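Local coordinates for autoinducer 2 sensor kinase/phosphatase luxQ (Vibrio cholerae, PDB 3C38), which senses the quorum signal AI-2 bound to LuxP through this periplasmic domain, switching between kinase and phosphatase activity in a phosphorelay to LuxU and LuxO, at residues 114-119 against 123-128. Residues are numbered along the deposited sequence; the frame is centred on the assembly and turned at random. Where two conformers were deposited one is given.
Sequences RRVAIS and HLVQTP
His123 lays its imidazole against the turn that follows helix 106-115, packing strand 123-127 of the five-stranded antiparallel sheet against that turn in this LuxQ periplasmic domain, a member of the Cache clan. Strand 123-127 is an edge strand of the sheet within the chain, bonded through its backbone to strand 134-143. The chain leaves the helix at Val116, the centre of an inverse gamma turn, and heads back almost antiparallel to the strand. One face of the His123 ring receives the CA of Val116 in a CH-pi contact, 4.0 Å from the ring centroid and 14° off its normal; the carbonyl O of Arg115 lies over the same face. Ile118 meets the ring differently: its CG1 comes in at the edge, in the ring plane, 3.6 Å from His123 NE2. That nitrogen is buried here and has no polar partner in the model. The buried Val116 and Val125 approach no closer than CG2 to CG1, 4.4 Å, while Met138 of strand 134-143 and Tyr156 of strand 153-160 also touch Val116. Farther along the strand, Arg115 runs extended from CG to NE, carrying NH1 to a doubtful hydrogen bond with Gln126 O, modelled too short in one of two conformers. Gln126, in the conformer given, folds its amide back along its own strand, NE2 donating to Leu124 O at 3.2 Å from above the carbonyl plane, off the lone pairs.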
ATOM      1  N   ARG A 114       3.604  14.574   8.232  1.00 47.52           N
ATOM      2  CA  ARG A 114       3.358  15.811   7.505  1.00 49.01           C
ATOM      3  C   ARG A 114       2.930  15.547   6.073  1.00 49.54           C
ATOM      4  O   ARG A 114       1.969  16.139   5.582  1.00 50.03           O
ATOM      5  CB  ARG A 114       4.630  16.659   7.494  1.00 50.42           C
ATOM      6  CG  ARG A 114       5.044  17.183   8.850  1.00 51.56           C
ATOM      7  CD  ARG A 114       4.088  18.264   9.321  1.00 53.93           C
ATOM      8  NE  ARG A 114       4.459  18.773  10.637  1.00 54.47           N
ATOM      9  CZ  ARG A 114       4.347  20.048  10.988  1.00 54.94           C
ATOM     10  NH1 ARG A 114       3.874  20.932  10.118  1.00 55.22           N
ATOM     11  NH2 ARG A 114       4.718  20.437  12.199  1.00 54.50           N
ATOM     12  N   ARG A 115       3.656  14.650   5.411  0.50 50.35           N
ATOM     13  CA  ARG A 115       3.391  14.292   4.021  0.50 50.67           C
ATOM     14  C   ARG A 115       1.928  13.963   3.756  0.50 50.93           C
ATOM     15  O   ARG A 115       1.337  14.447   2.793  0.50 51.21           O
ATOM     16  CB  ARG A 115       4.263  13.103   3.611  0.50 51.70           C
ATOM     17  CG  ARG A 115       5.757  13.374   3.709  0.50 51.84           C
ATOM     18  CD  ARG A 115       6.554  12.241   3.098  0.50 53.19           C
ATOM     19  NE  ARG A 115       7.967  12.575   2.962  0.50 52.72           N
ATOM     20  CZ  ARG A 115       8.849  11.809   2.334  0.50 52.87           C
ATOM     21  NH1 ARG A 115       8.453  10.671   1.792  0.50 53.98           N
ATOM     22  NH2 ARG A 115      10.114  12.185   2.230  0.50 53.81           N
ATOM     23  N   VAL A 116       1.347  13.129   4.609  1.00 50.67           N
ATOM     24  CA  VAL A 116      -0.048  12.745   4.460  1.00 51.54           C
ATOM     25  C   VAL A 116      -0.879  13.716   5.303  1.00 52.08           C
ATOM     26  O   VAL A 116      -1.410  13.358   6.348  1.00 51.72           O
ATOM     27  CB  VAL A 116      -0.259  11.290   4.937  1.00 51.15           C
ATOM     28  CG1 VAL A 116      -1.700  10.883   4.754  1.00 51.73           C
ATOM     29  CG2 VAL A 116       0.645  10.357   4.158  1.00 50.34           C
ATOM     30  N   ALA A 117      -0.975  14.953   4.822  1.00 53.16           N
ATOM     31  CA  ALA A 117      -1.687  16.029   5.503  1.00 53.65           C
ATOM     32  C   ALA A 117      -3.162  15.798   5.762  1.00 54.73           C
ATOM     33  O   ALA A 117      -3.611  15.876   6.905  1.00 55.87           O
ATOM     34  CB  ALA A 117      -1.509  17.328   4.730  1.00 52.99           C
ATOM     35  N   ILE A 118      -3.919  15.512   4.708  1.00 54.77           N
ATOM     36  CA  ILE A 118      -5.358  15.309   4.838  1.00 55.66           C
ATOM     37  C   ILE A 118      -5.834  13.873   5.082  1.00 55.80           C
ATOM     38  O   ILE A 118      -5.114  12.908   4.818  1.00 55.29           O
ATOM     39  CB  ILE A 118      -6.065  15.838   3.601  1.00 57.12           C
ATOM     40  CG1 ILE A 118      -5.689  14.978   2.390  1.00 57.23           C
ATOM     41  CG2 ILE A 118      -5.650  17.288   3.371  1.00 56.89           C
ATOM     42  CD1 ILE A 118      -6.411  15.352   1.116  1.00 58.90           C
ATOM     43  N   SER A 119      -7.064  13.749   5.580  1.00 54.84           N
ATOM     44  CA  SER A 119      -7.666  12.448   5.880  1.00 53.91           C
ATOM     45  C   SER A 119      -8.576  11.963   4.750  1.00 53.73           C
ATOM     46  O   SER A 119      -8.972  12.744   3.875  1.00 54.97           O
ATOM     47  CB  SER A 119      -8.496  12.529   7.180  1.00 52.47           C
ATOM     48  OG  SER A 119      -7.714  12.905   8.301  1.00 48.44           O
ATOM     49  N   HIS A 123      -2.268   8.373  -0.074  1.00 36.51           N
ATOM     50  CA  HIS A 123      -1.144   9.186  -0.518  1.00 37.11           C
ATOM     51  C   HIS A 123       0.005   8.290  -0.956  1.00 36.78           C
ATOM     52  O   HIS A 123       0.430   7.406  -0.209  1.00 34.04           O
ATOM     53  CB  HIS A 123      -0.645  10.087   0.616  1.00 38.44           C
ATOM     54  CG  HIS A 123      -1.561  11.224   0.938  1.00 45.27           C
ATOM     55  ND1 HIS A 123      -1.489  12.445   0.300  1.00 45.47           N
ATOM     56  CD2 HIS A 123      -2.576  11.325   1.828  1.00 46.03           C
ATOM     57  CE1 HIS A 123      -2.419  13.247   0.785  1.00 47.13           C
ATOM     58  NE2 HIS A 123      -3.092  12.593   1.714  1.00 47.42           N
ATOM     59  N   LEU A 124       0.499   8.523  -2.171  1.00 36.76           N
ATOM     60  CA  LEU A 124       1.625   7.769  -2.698  1.00 34.89           C
ATOM     61  C   LEU A 124       2.857   8.541  -2.255  1.00 36.23           C
ATOM     62  O   LEU A 124       3.106   9.650  -2.724  1.00 37.05           O
ATOM     63  CB  LEU A 124       1.554   7.695  -4.223  1.00 32.56           C
ATOM     64  CG  LEU A 124       2.786   7.098  -4.913  1.00 32.54           C
ATOM     65  CD1 LEU A 124       3.061   5.705  -4.357  1.00 31.95           C
ATOM     66  CD2 LEU A 124       2.557   7.053  -6.423  1.00 31.91           C
ATOM     67  N   VAL A 125       3.607   7.966  -1.325  1.00 36.17           N
ATOM     68  CA  VAL A 125       4.802   8.608  -0.799  1.00 36.89           C
ATOM     69  C   VAL A 125       5.986   7.643  -0.848  1.00 37.97           C
ATOM     70  O   VAL A 125       5.807   6.433  -0.946  1.00 37.28           O
ATOM     71  CB  VAL A 125       4.581   9.056   0.636  1.00 37.52           C
ATOM     72  CG1 VAL A 125       3.372   9.972   0.704  1.00 34.85           C
ATOM     73  CG2 VAL A 125       4.385   7.847   1.520  1.00 36.86           C
ATOM     74  N   GLN A 126       7.194   8.186  -0.783  0.50 38.28           N
ATOM     75  CA  GLN A 126       8.405   7.376  -0.854  0.50 38.83           C
ATOM     76  C   GLN A 126       9.299   7.751   0.306  0.50 39.53           C
ATOM     77  O   GLN A 126       9.424   8.922   0.626  0.50 39.59           O
ATOM     78  CB  GLN A 126       9.159   7.658  -2.157  0.50 37.55           C
ATOM     79  CG  GLN A 126       8.293   7.755  -3.405  0.50 36.86           C
ATOM     80  CD  GLN A 126       7.219   8.837  -3.325  0.50 38.12           C
ATOM     81  OE1 GLN A 126       7.453  10.010  -3.610  0.50 38.39           O
ATOM     82  NE2 GLN A 126       6.035   8.435  -2.940  0.50 38.92           N
ATOM     83  N   THR A 127       9.930   6.768   0.927  1.00 40.95           N
ATOM     84  CA  THR A 127      10.815   7.045   2.039  1.00 43.40           C
ATOM     85  C   THR A 127      12.142   6.325   1.887  1.00 46.59           C
ATOM     86  O   THR A 127      12.210   5.245   1.296  1.00 45.59           O
ATOM     87  CB  THR A 127      10.179   6.603   3.372  1.00 43.61           C
ATOM     88  OG1 THR A 127      10.964   7.093   4.462  1.00 46.62           O
ATOM     89  CG2 THR A 127      10.136   5.093   3.466  1.00 43.27           C
ATOM     90  N   PRO A 128      13.227   6.930   2.402  1.00 49.49           N
ATOM     91  CA  PRO A 128      14.546   6.300   2.311  1.00 50.82           C
ATOM     92  C   PRO A 128      14.547   5.110   3.249  1.00 52.72           C
ATOM     93  O   PRO A 128      13.985   5.173   4.342  1.00 53.80           O
ATOM     94  CB  PRO A 128      15.488   7.400   2.791  1.00 50.49           C
ATOM     95  CG  PRO A 128      14.771   8.650   2.375  1.00 51.59           C
ATOM     96  CD  PRO A 128      13.354   8.345   2.783  1.00 49.57           C
TER